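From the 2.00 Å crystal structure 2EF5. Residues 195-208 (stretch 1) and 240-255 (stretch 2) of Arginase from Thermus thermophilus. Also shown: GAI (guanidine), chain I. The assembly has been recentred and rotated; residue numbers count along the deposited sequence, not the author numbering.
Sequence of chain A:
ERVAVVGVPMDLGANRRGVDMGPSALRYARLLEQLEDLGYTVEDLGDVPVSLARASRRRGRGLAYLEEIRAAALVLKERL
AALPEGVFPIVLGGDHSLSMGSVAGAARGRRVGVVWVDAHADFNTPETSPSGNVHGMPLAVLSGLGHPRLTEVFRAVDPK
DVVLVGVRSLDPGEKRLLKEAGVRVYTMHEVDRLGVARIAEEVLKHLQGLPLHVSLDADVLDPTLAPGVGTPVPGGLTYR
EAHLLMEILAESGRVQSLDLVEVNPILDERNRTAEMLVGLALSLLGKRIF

Stretch 1, residues 195-208: GVARIAEEVLKHLQ
Stretch 2, residues 240-255: REAHLLMEILAESGRV

Arg254 makes the direct polar links between the stretches. Arg254 NH1 lies 2.7 Å from Leu207 O, a weak hydrogen bond with a 126° angle. Arg254 NH2 donates to Leu204 O at 2.9 Å and 140°. Leu204 is in the last turn of helix 196-206, and Leu207 is the first residue after it. Neither carbonyl accepts a backbone hydrogen bond within the stretch, so a long cationic donor suits the place. Chi angles of -71°, -168°, -83° and 126° bring the guanidinium there. Leu204 O lies at its edge, and Gln208 CA covers one face, 3.8 Å from Arg254 NH2.

Ser252 OG (chi1 p) donates to Leu249 O at 2.6 Å and accepts from Arg254 N at 3.1 Å. Gly253 between Ser252 and Arg254 has phi/psi 73/9, a positive phi that favours glycine.

At the other end a bridging water accepts from Val196 N at 3.1 Å and donates to Glu241 OE2 at 2.5 Å.

Helices 196-206 and 240-252 run in roughly the same direction, crossing at -32° with axes 9.3 Å apart at closest approach. The CA of Ala200 is 5.9 Å from that of Leu245; the CA of Val196 is 6.3 Å from that of Glu241. Together the stretches bury 647 Å².

Ala200 is buried at the close approach, and its small side chain permits it: CB meets Ile248 CG2 at 3.6 Å and Leu245 CD1 at 3.9 Å. Ile248 (m, t) is a knob among Ala197, Ala200, Glu201 and Leu204. Val196 (t) packs CG2 against Glu241 CB at 3.6 Å and CG1 against Leu245 CB at 3.8 Å. Leu244 (t, p), partly exposed, brings CD2 to 4.1 Å from Ala197 CB. Leu245 (t, p) is buried; its CA-to-CB bond points sideways, but its end comes nearer. Leu204 (m, t) places CD2 3.6 Å from Ser252 CB and 3.9 Å from CD2 of Leu249 (m, t).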

ATOM      1  N   GLY A 195     -18.013   5.433 -11.351  1.00 24.62           N
ATOM      2  CA  GLY A 195     -19.223   5.634 -12.128  1.00 22.08           C
ATOM      3  C   GLY A 195     -19.461   7.129 -12.265  1.00 22.53           C
ATOM      4  O   GLY A 195     -19.143   7.896 -11.352  1.00 19.94           O
ATOM      5  N   VAL A 196     -20.025   7.548 -13.395  1.00 21.70           N
ATOM      6  CA  VAL A 196     -20.290   8.964 -13.640  1.00 20.93           C
ATOM      7  C   VAL A 196     -21.226   9.613 -12.622  1.00 21.23           C
ATOM      8  O   VAL A 196     -21.042  10.772 -12.258  1.00 21.46           O
ATOM      9  CB  VAL A 196     -20.871   9.182 -15.063  1.00 20.86           C
ATOM     10  CG1 VAL A 196     -21.304  10.632 -15.246  1.00 18.47           C
ATOM     11  CG2 VAL A 196     -19.834   8.814 -16.102  1.00 19.00           C
ATOM     12  N   ALA A 197     -22.234   8.878 -12.165  1.00 20.74           N
ATOM     13  CA  ALA A 197     -23.178   9.439 -11.209  1.00 21.37           C
ATOM     14  C   ALA A 197     -22.465   9.999  -9.973  1.00 22.01           C
ATOM     15  O   ALA A 197     -22.665  11.153  -9.586  1.00 21.43           O
ATOM     16  CB  ALA A 197     -24.192   8.378 -10.802  1.00 19.24           C
ATOM     17  N   ARG A 198     -21.628   9.172  -9.357  1.00 22.91           N
ATOM     18  CA  ARG A 198     -20.892   9.587  -8.176  1.00 24.12           C
ATOM     19  C   ARG A 198     -19.896  10.700  -8.507  1.00 23.78           C
ATOM     20  O   ARG A 198     -19.762  11.664  -7.754  1.00 22.60           O
ATOM     21  CB  ARG A 198     -20.167   8.390  -7.564  1.00 27.42           C
ATOM     22  CG  ARG A 198     -19.376   8.734  -6.319  1.00 33.77           C
ATOM     23  CD  ARG A 198     -18.823   7.490  -5.651  1.00 40.41           C
ATOM     24  NE  ARG A 198     -18.064   7.831  -4.453  1.00 45.32           N
ATOM     25  CZ  ARG A 198     -17.450   6.946  -3.674  1.00 47.02           C
ATOM     26  NH1 ARG A 198     -17.503   5.653  -3.958  1.00 47.33           N
ATOM     27  NH2 ARG A 198     -16.774   7.359  -2.610  1.00 48.84           N
ATOM     28  N   ILE A 199     -19.200  10.580  -9.633  1.00 22.92           N
ATOM     29  CA  ILE A 199     -18.240  11.615 -10.018  1.00 22.67           C
ATOM     30  C   ILE A 199     -18.913  12.960 -10.228  1.00 22.39           C
ATOM     31  O   ILE A 199     -18.386  13.988  -9.807  1.00 24.72           O
ATOM     32  CB  ILE A 199     -17.482  11.227 -11.294  1.00 22.74           C
ATOM     33  CG1 ILE A 199     -16.535  10.069 -10.987  1.00 22.11           C
ATOM     34  CG2 ILE A 199     -16.699  12.419 -11.830  1.00 21.27           C
ATOM     35  CD1 ILE A 199     -15.835   9.526 -12.196  1.00 24.06           C
ATOM     36  N   ALA A 200     -20.075  12.961 -10.875  1.00 22.26           N
ATOM     37  CA  ALA A 200     -20.812  14.201 -11.110  1.00 22.91           C
ATOM     38  C   ALA A 200     -21.178  14.851  -9.777  1.00 23.95           C
ATOM     39  O   ALA A 200     -21.108  16.069  -9.629  1.00 22.39           O
ATOM     40  CB  ALA A 200     -22.073  13.921 -11.919  1.00 22.79           C
ATOM     41  N   GLU A 201     -21.572  14.026  -8.811  1.00 26.20           N
ATOM     42  CA  GLU A 201     -21.944  14.511  -7.483  1.00 28.72           C
ATOM     43  C   GLU A 201     -20.717  15.120  -6.813  1.00 27.49           C
ATOM     44  O   GLU A 201     -20.790  16.191  -6.216  1.00 29.15           O
ATOM     45  CB  GLU A 201     -22.477  13.357  -6.622  1.00 30.23           C
ATOM     46  CG  GLU A 201     -23.638  12.585  -7.242  1.00 36.36           C
ATOM     47  CD  GLU A 201     -24.976  13.294  -7.114  1.00 40.85           C
ATOM     48  OE1 GLU A 201     -25.040  14.522  -7.347  1.00 43.65           O
ATOM     49  OE2 GLU A 201     -25.974  12.611  -6.791  1.00 44.41           O
ATOM     50  N   GLU A 202     -19.589  14.428  -6.915  1.00 26.29           N
ATOM     51  CA  GLU A 202     -18.346  14.910  -6.323  1.00 27.89           C
ATOM     52  C   GLU A 202     -17.852  16.201  -6.971  1.00 27.87           C
ATOM     53  O   GLU A 202     -17.275  17.061  -6.304  1.00 27.95           O
ATOM     54  CB  GLU A 202     -17.273  13.823  -6.405  1.00 28.33           C
ATOM     55  CG  GLU A 202     -17.444  12.739  -5.349  1.00 31.92           C
ATOM     56  CD  GLU A 202     -16.360  11.683  -5.410  1.00 33.25           C
ATOM     57  OE1 GLU A 202     -15.255  11.987  -5.908  1.00 33.67           O
ATOM     58  OE2 GLU A 202     -16.605  10.549  -4.944  1.00 34.87           O
ATOM     59  N   VAL A 203     -18.072  16.337  -8.273  1.00 26.13           N
ATOM     60  CA  VAL A 203     -17.668  17.544  -8.980  1.00 25.06           C
ATOM     61  C   VAL A 203     -18.445  18.732  -8.407  1.00 25.49           C
ATOM     62  O   VAL A 203     -17.866  19.765  -8.064  1.00 24.74           O
ATOM     63  CB  VAL A 203     -17.962  17.429 -10.510  1.00 24.16           C
ATOM     64  CG1 VAL A 203     -17.883  18.789 -11.175  1.00 23.71           C
ATOM     65  CG2 VAL A 203     -16.970  16.482 -11.160  1.00 24.07           C
ATOM     66  N   LEU A 204     -19.763  18.583  -8.303  1.00 24.55           N
ATOM     67  CA  LEU A 204     -20.604  19.654  -7.783  1.00 26.76           C
ATOM     68  C   LEU A 204     -20.255  20.028  -6.342  1.00 29.05           C
ATOM     69  O   LEU A 204     -20.349  21.200  -5.961  1.00 29.85           O
ATOM     70  CB  LEU A 204     -22.076  19.247  -7.866  1.00 24.59           C
ATOM     71  CG  LEU A 204     -22.657  19.136  -9.277  1.00 24.02           C
ATOM     72  CD1 LEU A 204     -24.079  18.607  -9.200  1.00 20.41           C
ATOM     73  CD2 LEU A 204     -22.621  20.497  -9.953  1.00 21.45           C
ATOM     74  N   LYS A 205     -19.865  19.031  -5.551  1.00 29.90           N
ATOM     75  CA  LYS A 205     -19.508  19.251  -4.152  1.00 32.04           C
ATOM     76  C   LYS A 205     -18.189  20.005  -4.083  1.00 32.45           C
ATOM     77  O   LYS A 205     -18.056  21.000  -3.360  1.00 32.93           O
ATOM     78  CB  LYS A 205     -19.365  17.909  -3.424  1.00 33.86           C
ATOM     79  CG  LYS A 205     -19.134  18.015  -1.919  1.00 38.57           C
ATOM     80  CD  LYS A 205     -20.400  18.437  -1.178  1.00 42.63           C
ATOM     81  CE  LYS A 205     -20.241  18.309   0.336  1.00 43.96           C
ATOM     82  NZ  LYS A 205     -21.535  18.526   1.059  1.00 46.01           N
ATOM     83  N   HIS A 206     -17.214  19.521  -4.848  1.00 31.06           N
ATOM     84  CA  HIS A 206     -15.891  20.128  -4.892  1.00 30.32           C
ATOM     85  C   HIS A 206     -15.964  21.589  -5.325  1.00 29.71           C
ATOM     86  O   HIS A 206     -15.138  22.404  -4.912  1.00 30.18           O
ATOM     87  CB  HIS A 206     -15.000  19.359  -5.862  1.00 29.84           C
ATOM     88  CG  HIS A 206     -13.563  19.774  -5.825  1.00 31.36           C
ATOM     89  ND1 HIS A 206     -12.737  19.504  -4.757  1.00 32.00           N
ATOM     90  CD2 HIS A 206     -12.809  20.456  -6.722  1.00 30.61           C
ATOM     91  CE1 HIS A 206     -11.535  20.003  -4.993  1.00 32.46           C
ATOM     92  NE2 HIS A 206     -11.556  20.585  -6.180  1.00 32.36           N
ATOM     93  N   LEU A 207     -16.956  21.914  -6.150  1.00 26.91           N
ATOM     94  CA  LEU A 207     -17.124  23.275  -6.652  1.00 26.76           C
ATOM     95  C   LEU A 207     -18.407  23.905  -6.122  1.00 26.35           C
ATOM     96  O   LEU A 207     -18.984  24.792  -6.757  1.00 26.38           O
ATOM     97  CB  LEU A 207     -17.167  23.260  -8.187  1.00 26.02           C
ATOM     98  CG  LEU A 207     -16.012  22.574  -8.922  1.00 24.71           C
ATOM     99  CD1 LEU A 207     -16.266  22.595 -10.428  1.00 22.83           C
ATOM    100  CD2 LEU A 207     -14.711  23.290  -8.599  1.00 25.10           C
ATOM    101  N   GLN A 208     -18.844  23.453  -4.953  1.00 27.57           N
ATOM    102  CA  GLN A 208     -20.077  23.950  -4.359  1.00 29.29           C
ATOM    103  C   GLN A 208     -20.155  25.472  -4.233  1.00 28.98           C
ATOM    104  O   GLN A 208     -19.154  26.144  -3.972  1.00 28.88           O
ATOM    105  CB  GLN A 208     -20.296  23.300  -2.988  1.00 31.74           C
ATOM    106  CG  GLN A 208     -19.295  23.701  -1.914  1.00 35.63           C
ATOM    107  CD  GLN A 208     -19.532  22.964  -0.605  1.00 38.89           C
ATOM    108  OE1 GLN A 208     -20.655  22.921  -0.095  1.00 39.25           O
ATOM    109  NE2 GLN A 208     -18.474  22.382  -0.054  1.00 40.16           N
ATOM    110  N   ARG A 240     -24.338   7.425 -23.169  1.00 15.89           N
ATOM    111  CA  ARG A 240     -25.141   7.559 -21.963  1.00 15.36           C
ATOM    112  C   ARG A 240     -24.372   8.234 -20.821  1.00 15.70           C
ATOM    113  O   ARG A 240     -24.914   9.108 -20.145  1.00 15.84           O
ATOM    114  CB  ARG A 240     -25.664   6.181 -21.516  1.00 16.11           C
ATOM    115  CG  ARG A 240     -26.759   5.601 -22.432  1.00 16.22           C
ATOM    116  CD  ARG A 240     -26.982   4.092 -22.230  1.00 15.64           C
ATOM    117  NE  ARG A 240     -27.091   3.730 -20.819  1.00 14.11           N
ATOM    118  CZ  ARG A 240     -27.167   2.474 -20.379  1.00 15.26           C
ATOM    119  NH1 ARG A 240     -27.165   1.455 -21.241  1.00 13.39           N
ATOM    120  NH2 ARG A 240     -27.190   2.223 -19.074  1.00 14.21           N
ATOM    121  N   GLU A 241     -23.124   7.838 -20.593  1.00 14.92           N
ATOM    122  CA  GLU A 241     -22.350   8.467 -19.532  1.00 16.36           C
ATOM    123  C   GLU A 241     -22.241   9.970 -19.749  1.00 15.81           C
ATOM    124  O   GLU A 241     -22.411  10.751 -18.816  1.00 15.25           O
ATOM    125  CB  GLU A 241     -20.936   7.883 -19.448  1.00 17.27           C
ATOM    126  CG  GLU A 241     -20.871   6.480 -18.895  1.00 19.77           C
ATOM    127  CD  GLU A 241     -19.456   5.954 -18.860  1.00 21.11           C
ATOM    128  OE1 GLU A 241     -18.725   6.166 -19.849  1.00 21.41           O
ATOM    129  OE2 GLU A 241     -19.067   5.330 -17.852  1.00 22.09           O
ATOM    130  N   ALA A 242     -21.948  10.377 -20.978  1.00 15.20           N
ATOM    131  CA  ALA A 242     -21.816  11.799 -21.283  1.00 15.66           C
ATOM    132  C   ALA A 242     -23.129  12.536 -21.034  1.00 14.46           C
ATOM    133  O   ALA A 242     -23.131  13.639 -20.489  1.00 15.86           O
ATOM    134  CB  ALA A 242     -21.354  11.993 -22.736  1.00 14.35           C
ATOM    135  N   HIS A 243     -24.253  11.944 -21.431  1.00 14.54           N
ATOM    136  CA  HIS A 243     -25.528  12.611 -21.201  1.00 15.32           C
ATOM    137  C   HIS A 243     -25.829  12.666 -19.703  1.00 15.88           C
ATOM    138  O   HIS A 243     -26.312  13.683 -19.206  1.00 15.50           O
ATOM    139  CB  HIS A 243     -26.661  11.918 -21.967  1.00 16.13           C
ATOM    140  CG  HIS A 243     -26.745  12.328 -23.404  1.00 16.01           C
ATOM    141  ND1 HIS A 243     -27.289  13.534 -23.802  1.00 17.01           N
ATOM    142  CD2 HIS A 243     -26.318  11.717 -24.531  1.00 17.84           C
ATOM    143  CE1 HIS A 243     -27.191  13.642 -25.115  1.00 17.79           C
ATOM    144  NE2 HIS A 243     -26.606  12.557 -25.585  1.00 18.33           N
ATOM    145  N   LEU A 244     -25.526  11.593 -18.978  1.00 15.22           N
ATOM    146  CA  LEU A 244     -25.773  11.600 -17.536  1.00 17.23           C
ATOM    147  C   LEU A 244     -24.990  12.734 -16.867  1.00 17.76           C
ATOM    148  O   LEU A 244     -25.529  13.474 -16.045  1.00 17.38           O
ATOM    149  CB  LEU A 244     -25.365  10.273 -16.893  1.00 15.74           C
ATOM    150  CG  LEU A 244     -25.608  10.275 -15.378  1.00 17.15           C
ATOM    151  CD1 LEU A 244     -27.108  10.401 -15.102  1.00 16.94           C
ATOM    152  CD2 LEU A 244     -25.062   9.005 -14.760  1.00 17.45           C
ATOM    153  N   LEU A 245     -23.715  12.859 -17.219  1.00 17.05           N
ATOM    154  CA  LEU A 245     -22.878  13.914 -16.656  1.00 18.18           C
ATOM    155  C   LEU A 245     -23.499  15.284 -16.898  1.00 18.23           C
ATOM    156  O   LEU A 245     -23.568  16.116 -15.985  1.00 18.83           O
ATOM    157  CB  LEU A 245     -21.480  13.878 -17.273  1.00 18.76           C
ATOM    158  CG  LEU A 245     -20.542  14.990 -16.793  1.00 19.21           C
ATOM    159  CD1 LEU A 245     -20.343  14.890 -15.281  1.00 18.22           C
ATOM    160  CD2 LEU A 245     -19.219  14.870 -17.519  1.00 20.53           C
ATOM    161  N   MET A 246     -23.945  15.515 -18.128  1.00 16.94           N
ATOM    162  CA  MET A 246     -24.563  16.783 -18.484  1.00 17.15           C
ATOM    163  C   MET A 246     -25.857  17.017 -17.709  1.00 17.57           C
ATOM    164  O   MET A 246     -26.101  18.123 -17.235  1.00 16.24           O
ATOM    165  CB  MET A 246     -24.857  16.837 -19.991  1.00 16.65           C
ATOM    166  CG  MET A 246     -23.638  16.800 -20.889  1.00 17.26           C
ATOM    167  SD  MET A 246     -22.461  18.165 -20.643  1.00 21.81           S
ATOM    168  CE  MET A 246     -21.164  17.340 -19.759  1.00 17.98           C
ATOM    169  N   GLU A 247     -26.683  15.981 -17.580  1.00 16.92           N
ATOM    170  CA  GLU A 247     -27.957  16.116 -16.876  1.00 17.84           C
ATOM    171  C   GLU A 247     -27.781  16.419 -15.387  1.00 18.23           C
ATOM    172  O   GLU A 247     -28.529  17.218 -14.817  1.00 17.74           O
ATOM    173  CB  GLU A 247     -28.802  14.845 -17.046  1.00 18.76           C
ATOM    174  CG  GLU A 247     -29.075  14.469 -18.502  1.00 19.89           C
ATOM    175  CD  GLU A 247     -29.694  13.085 -18.642  1.00 20.54           C
ATOM    176  OE1 GLU A 247     -29.314  12.182 -17.875  1.00 18.98           O
ATOM    177  OE2 GLU A 247     -30.544  12.887 -19.531  1.00 23.66           O
ATOM    178  N   ILE A 248     -26.796  15.793 -14.753  1.00 15.90           N
ATOM    179  CA  ILE A 248     -26.581  16.037 -13.335  1.00 18.18           C
ATOM    180  C   ILE A 248     -26.020  17.445 -13.123  1.00 19.15           C
ATOM    181  O   ILE A 248     -26.377  18.119 -12.163  1.00 19.25           O
ATOM    182  CB  ILE A 248     -25.655  14.967 -12.720  1.00 17.91           C
ATOM    183  CG1 ILE A 248     -26.356  13.601 -12.766  1.00 16.85           C
ATOM    184  CG2 ILE A 248     -25.320  15.328 -11.282  1.00 20.30           C
ATOM    185  CD1 ILE A 248     -25.532  12.434 -12.213  1.00 18.40           C
ATOM    186  N   LEU A 249     -25.159  17.902 -14.026  1.00 20.09           N
ATOM    187  CA  LEU A 249     -24.622  19.252 -13.910  1.00 21.45           C
ATOM    188  C   LEU A 249     -25.772  20.233 -14.141  1.00 22.78           C
ATOM    189  O   LEU A 249     -25.868  21.265 -13.464  1.00 22.56           O
ATOM    190  CB  LEU A 249     -23.503  19.497 -14.933  1.00 20.78           C
ATOM    191  CG  LEU A 249     -22.215  18.686 -14.723  1.00 21.32           C
ATOM    192  CD1 LEU A 249     -21.223  18.979 -15.847  1.00 20.56           C
ATOM    193  CD2 LEU A 249     -21.602  19.012 -13.369  1.00 21.62           C
ATOM    194  N   ALA A 250     -26.656  19.906 -15.082  1.00 24.03           N
ATOM    195  CA  ALA A 250     -27.797  20.763 -15.372  1.00 26.28           C
ATOM    196  C   ALA A 250     -28.696  20.914 -14.144  1.00 27.48           C
ATOM    197  O   ALA A 250     -29.144  22.019 -13.836  1.00 27.78           O
ATOM    198  CB  ALA A 250     -28.600  20.191 -16.538  1.00 26.12           C
ATOM    199  N   GLU A 251     -28.950  19.804 -13.449  1.00 27.66           N
ATOM    200  CA  GLU A 251     -29.809  19.805 -12.255  1.00 28.72           C
ATOM    201  C   GLU A 251     -29.338  20.784 -11.181  1.00 28.09           C
ATOM    202  O   GLU A 251     -30.151  21.347 -10.451  1.00 28.94           O
ATOM    203  CB  GLU A 251     -29.885  18.404 -11.623  1.00 31.20           C
ATOM    204  CG  GLU A 251     -30.618  17.343 -12.441  1.00 37.15           C
ATOM    205  CD  GLU A 251     -30.703  15.990 -11.725  1.00 40.36           C
ATOM    206  OE1 GLU A 251     -29.850  15.706 -10.851  1.00 41.80           O
ATOM    207  OE2 GLU A 251     -31.616  15.201 -12.048  1.00 43.31           O
ATOM    208  N   SER A 252     -28.025  20.978 -11.076  1.00 27.78           N
ATOM    209  CA  SER A 252     -27.463  21.883 -10.074  1.00 26.80           C
ATOM    210  C   SER A 252     -27.962  23.302 -10.296  1.00 26.31           C
ATOM    211  O   SER A 252     -28.050  24.084  -9.356  1.00 27.13           O
ATOM    212  CB  SER A 252     -25.937  21.892 -10.147  1.00 26.08           C
ATOM    213  OG  SER A 252     -25.509  22.659 -11.262  1.00 25.72           O
ATOM    214  N   GLY A 253     -28.272  23.629 -11.545  1.00 25.76           N
ATOM    215  CA  GLY A 253     -28.757  24.961 -11.865  1.00 24.83           C
ATOM    216  C   GLY A 253     -27.664  26.013 -11.794  1.00 25.34           C
ATOM    217  O   GLY A 253     -27.940  27.210 -11.891  1.00 25.76           O
ATOM    218  N   ARG A 254     -26.420  25.568 -11.642  1.00 24.45           N
ATOM    219  CA  ARG A 254     -25.286  26.475 -11.539  1.00 24.87           C
ATOM    220  C   ARG A 254     -24.434  26.645 -12.798  1.00 25.05           C
ATOM    221  O   ARG A 254     -23.501  27.452 -12.799  1.00 26.12           O
ATOM    222  CB  ARG A 254     -24.382  26.042 -10.385  1.00 27.59           C
ATOM    223  CG  ARG A 254     -24.978  26.277  -9.000  1.00 28.64           C
ATOM    224  CD  ARG A 254     -23.926  26.091  -7.921  1.00 28.94           C
ATOM    225  NE  ARG A 254     -23.703  24.697  -7.529  1.00 29.86           N
ATOM    226  CZ  ARG A 254     -22.513  24.101  -7.529  1.00 28.25           C
ATOM    227  NH1 ARG A 254     -21.434  24.768  -7.914  1.00 27.94           N
ATOM    228  NH2 ARG A 254     -22.391  22.850  -7.109  1.00 29.24           N
ATOM    229  N   VAL A 255     -24.734  25.903 -13.862  1.00 23.47           N
ATOM    230  CA  VAL A 255     -23.952  26.029 -15.093  1.00 21.24           C
ATOM    231  C   VAL A 255     -24.285  27.359 -15.774  1.00 20.87           C
ATOM    232  O   VAL A 255     -25.453  27.663 -16.021  1.00 19.41           O
ATOM    233  CB  VAL A 255     -24.226  24.848 -16.063  1.00 21.98           C
ATOM    234  CG1 VAL A 255     -23.449  25.044 -17.363  1.00 19.29           C
ATOM    235  CG2 VAL A 255     -23.812  23.539 -15.409  1.00 20.75           C
TER
HETATM  236  C   GAI I1001     -29.343   9.496 -20.239  1.00 21.65           C
HETATM  237  N1  GAI I1001     -28.917   9.754 -18.992  1.00 20.48           N
HETATM  238  N2  GAI I1001     -29.041   8.327 -20.809  1.00 20.54           N
HETATM  239  N3  GAI I1001     -30.067  10.402 -20.905  1.00 21.94           N
HETATM  240  O   HOH W   1     -20.161   5.421 -15.601  1.00 19.20           O